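Local coordinates for protein flavodoxin (Lactobacillus reuteri, PDB 5VEG) that binds flavin mononucleotide and probably serves as a low-potential electron donor to redox enzymes, in association with a bacterial microcompartment, at residues V35-M40 against E46-V51. Sequence-based numbering, arbitrary orientation.
With FMN (flavin mononucleotide), chain D.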
loop_
_atom_site.group_PDB
_atom_site.type_symbol
_atom_site.label_atom_id
_atom_site.label_comp_id
_atom_site.label_asym_id
_atom_site.label_seq_id
_atom_site.Cartn_x
_atom_site.Cartn_y
_atom_site.Cartn_z
ATOM N N VAL A 35 -0.093 1.634 7.424
ATOM C CA VAL A 35 -0.809 1.104 6.261
ATOM C C VAL A 35 -2.036 1.969 6.032
ATOM O O VAL A 35 -2.914 2.054 6.901
ATOM C CB VAL A 35 -1.212 -0.369 6.448
ATOM C CG1 VAL A 35 -2.031 -0.850 5.264
ATOM C CG2 VAL A 35 0.020 -1.243 6.630
ATOM N N VAL A 36 -2.111 2.616 4.879
ATOM C CA VAL A 36 -3.326 3.329 4.515
ATOM C C VAL A 36 -4.032 2.552 3.413
ATOM O O VAL A 36 -3.400 1.903 2.571
ATOM C CB VAL A 36 -3.075 4.790 4.086
ATOM C CG1 VAL A 36 -2.446 5.590 5.252
ATOM C CG2 VAL A 36 -2.203 4.850 2.853
ATOM N N TYR A 37 -5.359 2.620 3.419
ATOM C CA TYR A 37 -6.141 1.950 2.389
ATOM C C TYR A 37 -7.172 2.908 1.823
ATOM O O TYR A 37 -7.610 3.855 2.491
ATOM C CB TYR A 37 -6.843 0.674 2.915
ATOM C CG TYR A 37 -7.826 0.927 4.047
ATOM C CD1 TYR A 37 -9.164 1.229 3.788
ATOM C CD2 TYR A 37 -7.410 0.864 5.375
ATOM C CE1 TYR A 37 -10.052 1.475 4.825
ATOM C CE2 TYR A 37 -8.288 1.100 6.410
ATOM C CZ TYR A 37 -9.599 1.407 6.133
ATOM O OH TYR A 37 -10.460 1.635 7.174
ATOM N N ALA A 38 -7.547 2.658 0.573
ATOM C CA ALA A 38 -8.720 3.276 -0.027
ATOM C C ALA A 38 -9.664 2.163 -0.439
ATOM O O ALA A 38 -9.224 1.144 -0.981
ATOM C CB ALA A 38 -8.356 4.145 -1.228
ATOM N N THR A 39 -10.953 2.337 -0.164
ATOM C CA THR A 39 -11.846 1.224 -0.437
ATOM C C THR A 39 -13.277 1.722 -0.569
ATOM O O THR A 39 -13.648 2.767 -0.023
ATOM C CB THR A 39 -11.730 0.153 0.655
ATOM O OG1 THR A 39 -12.485 -1.000 0.272
ATOM C CG2 THR A 39 -12.228 0.680 2.004
ATOM N N MET A 40 -14.072 0.954 -1.310
ATOM C CA MET A 40 -15.509 1.190 -1.395
ATOM C C MET A 40 -16.333 -0.026 -1.001
ATOM O O MET A 40 -17.332 0.122 -0.296
ATOM C CB MET A 40 -15.884 1.654 -2.802
ATOM C CG MET A 40 -15.322 3.026 -3.091
ATOM S SD MET A 40 -16.150 3.888 -4.431
ATOM C CE MET A 40 -16.249 2.559 -5.574
ATOM N N GLU A 46 -9.662 -5.166 3.353
ATOM C CA GLU A 46 -9.259 -6.541 3.636
ATOM C C GLU A 46 -7.777 -6.751 3.341
ATOM O O GLU A 46 -7.053 -7.341 4.155
ATOM C CB GLU A 46 -10.125 -7.510 2.818
ATOM C CG GLU A 46 -10.078 -8.950 3.255
ATOM C CD GLU A 46 -11.118 -9.809 2.520
ATOM O OE1 GLU A 46 -12.007 -9.239 1.842
ATOM O OE2 GLU A 46 -11.051 -11.052 2.625
ATOM N N VAL A 47 -7.299 -6.256 2.194
ATOM C CA VAL A 47 -5.878 -6.393 1.855
ATOM C C VAL A 47 -5.015 -5.696 2.901
ATOM O O VAL A 47 -4.026 -6.253 3.390
ATOM C CB VAL A 47 -5.599 -5.837 0.449
ATOM C CG1 VAL A 47 -4.067 -5.746 0.179
ATOM C CG2 VAL A 47 -6.325 -6.685 -0.635
ATOM N N ALA A 48 -5.376 -4.459 3.248
ATOM C CA ALA A 48 -4.644 -3.740 4.290
ATOM C C ALA A 48 -4.656 -4.511 5.614
ATOM O O ALA A 48 -3.627 -4.607 6.294
ATOM C CB ALA A 48 -5.237 -2.339 4.457
ATOM N N ASN A 49 -5.810 -5.076 5.988
ATOM C CA ASN A 49 -5.896 -5.870 7.217
ATOM C C ASN A 49 -4.916 -7.035 7.200
ATOM O O ASN A 49 -4.252 -7.316 8.204
ATOM C CB ASN A 49 -7.318 -6.409 7.411
ATOM C CG ASN A 49 -8.338 -5.338 7.784
ATOM O OD1 ASN A 49 -8.000 -4.191 8.094
ATOM N ND2 ASN A 49 -9.609 -5.724 7.755
ATOM N N ILE A 50 -4.833 -7.750 6.075
ATOM C CA ILE A 50 -3.909 -8.877 5.987
ATOM C C ILE A 50 -2.472 -8.401 6.130
ATOM O O ILE A 50 -1.653 -9.055 6.781
ATOM C CB ILE A 50 -4.125 -9.641 4.667
ATOM C CG1 ILE A 50 -5.533 -10.258 4.648
ATOM C CG2 ILE A 50 -3.040 -10.697 4.474
ATOM C CD1 ILE A 50 -6.038 -10.678 3.241
ATOM N N VAL A 51 -2.140 -7.259 5.523
ATOM C CA VAL A 51 -0.772 -6.752 5.617
ATOM C C VAL A 51 -0.469 -6.299 7.045
ATOM O O VAL A 51 0.611 -6.576 7.581
ATOM C CB VAL A 51 -0.551 -5.622 4.591
ATOM C CG1 VAL A 51 0.832 -5.001 4.776
ATOM C CG2 VAL A 51 -0.727 -6.155 3.128
HETATM N N1 FMN D . -10.360 -2.649 -11.299
HETATM C C2 FMN D . -9.160 -2.481 -11.958
HETATM O O2 FMN D . -8.188 -3.153 -11.624
HETATM N N3 FMN D . -9.052 -1.578 -12.994
HETATM C C4 FMN D . -10.144 -0.831 -13.385
HETATM O O4 FMN D . -10.016 -0.031 -14.306
HETATM C C4A FMN D . -11.367 -0.993 -12.732
HETATM N N5 FMN D . -12.478 -0.256 -13.103
HETATM C C5A FMN D . -13.673 -0.447 -12.419
HETATM C C6 FMN D . -14.817 0.277 -12.772
HETATM C C7 FMN D . -16.019 0.080 -12.082
HETATM C C7M FMN D . -17.254 0.854 -12.457
HETATM C C8 FMN D . -16.086 -0.848 -11.050
HETATM C C8M FMN D . -17.380 -1.062 -10.314
HETATM C C9 FMN D . -14.954 -1.578 -10.695
HETATM C C9A FMN D . -13.755 -1.364 -11.374
HETATM N N10 FMN D . -12.643 -2.086 -11.002
HETATM C C10 FMN D . -11.461 -1.911 -11.686
HETATM C "C1'" FMN D . -12.764 -3.115 -9.917
HETATM C "C2'" FMN D . -12.420 -2.703 -8.492
HETATM O "O2'" FMN D . -11.115 -2.186 -8.479
HETATM C "C3'" FMN D . -12.437 -4.005 -7.712
HETATM O "O3'" FMN D . -13.750 -4.521 -7.598
HETATM C "C4'" FMN D . -11.847 -3.862 -6.324
HETATM O "O4'" FMN D . -11.818 -5.135 -5.728
HETATM C "C5'" FMN D . -12.717 -2.963 -5.462
HETATM O "O5'" FMN D . -11.999 -2.738 -4.268
HETATM P P FMN D . -12.746 -2.199 -2.946
HETATM O O1P FMN D . -13.723 -3.263 -2.496
HETATM O O2P FMN D . -11.672 -2.007 -1.890
HETATM O O3P FMN D . -13.504 -0.942 -3.250
#
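Strand 35-38 and helix 46-51 run nearly antiparallel, at 166°, with their axes 8.3 Å apart, and the closest pair of CA atoms, those of Y37 and A48, is 6.2 Å apart. A48 is the centre of the contact: its methyl group points at the strand and sits between two side chains on the same strand face, with A48 CB 3.6 Å from V35 CG1 and 3.7 Å from Y37 CB. A side chain this small lets the helix lie close against the sheet. In V35, CG1 stands anti to the backbone N (chi1 176°), which carries it to A48, while the other branch, CG2, reaches V51 CG1 at 4.3 Å, about one helical turn further on. Branched valines suit both places, giving the strand and the helix compact apolar surfaces. The Y37 ring is only obliquely placed to the A48 methyl, with Y37 CD2 4.0 Å from A48 CB; the tyrosine is partly exposed and also packs on E64 and E66 of strand 60-66. No hydrogen bond crosses between the two segments, so apolar packing alone joins them directly. Another flank of the helix packs through V47 on L165 of helix 159-176, which V51 touches as well, extending the core. Past the strand, the chain turns to the flavin phosphate: T39 OG1 donates to FMN O2P at 2.5 Å, and M40 N to FMN O3P at 2.8 Å with an N-H...O angle of 155°. A threonine suits this place because its hydroxyl can bind phosphate and also pair with G42 N. N44 N, near the start of helix 43-56, binds FMN too. This is the first beta-alpha-beta unit of the flavodoxin fold, whose strand-to-helix loop and following helix start help form the FMN phosphate site.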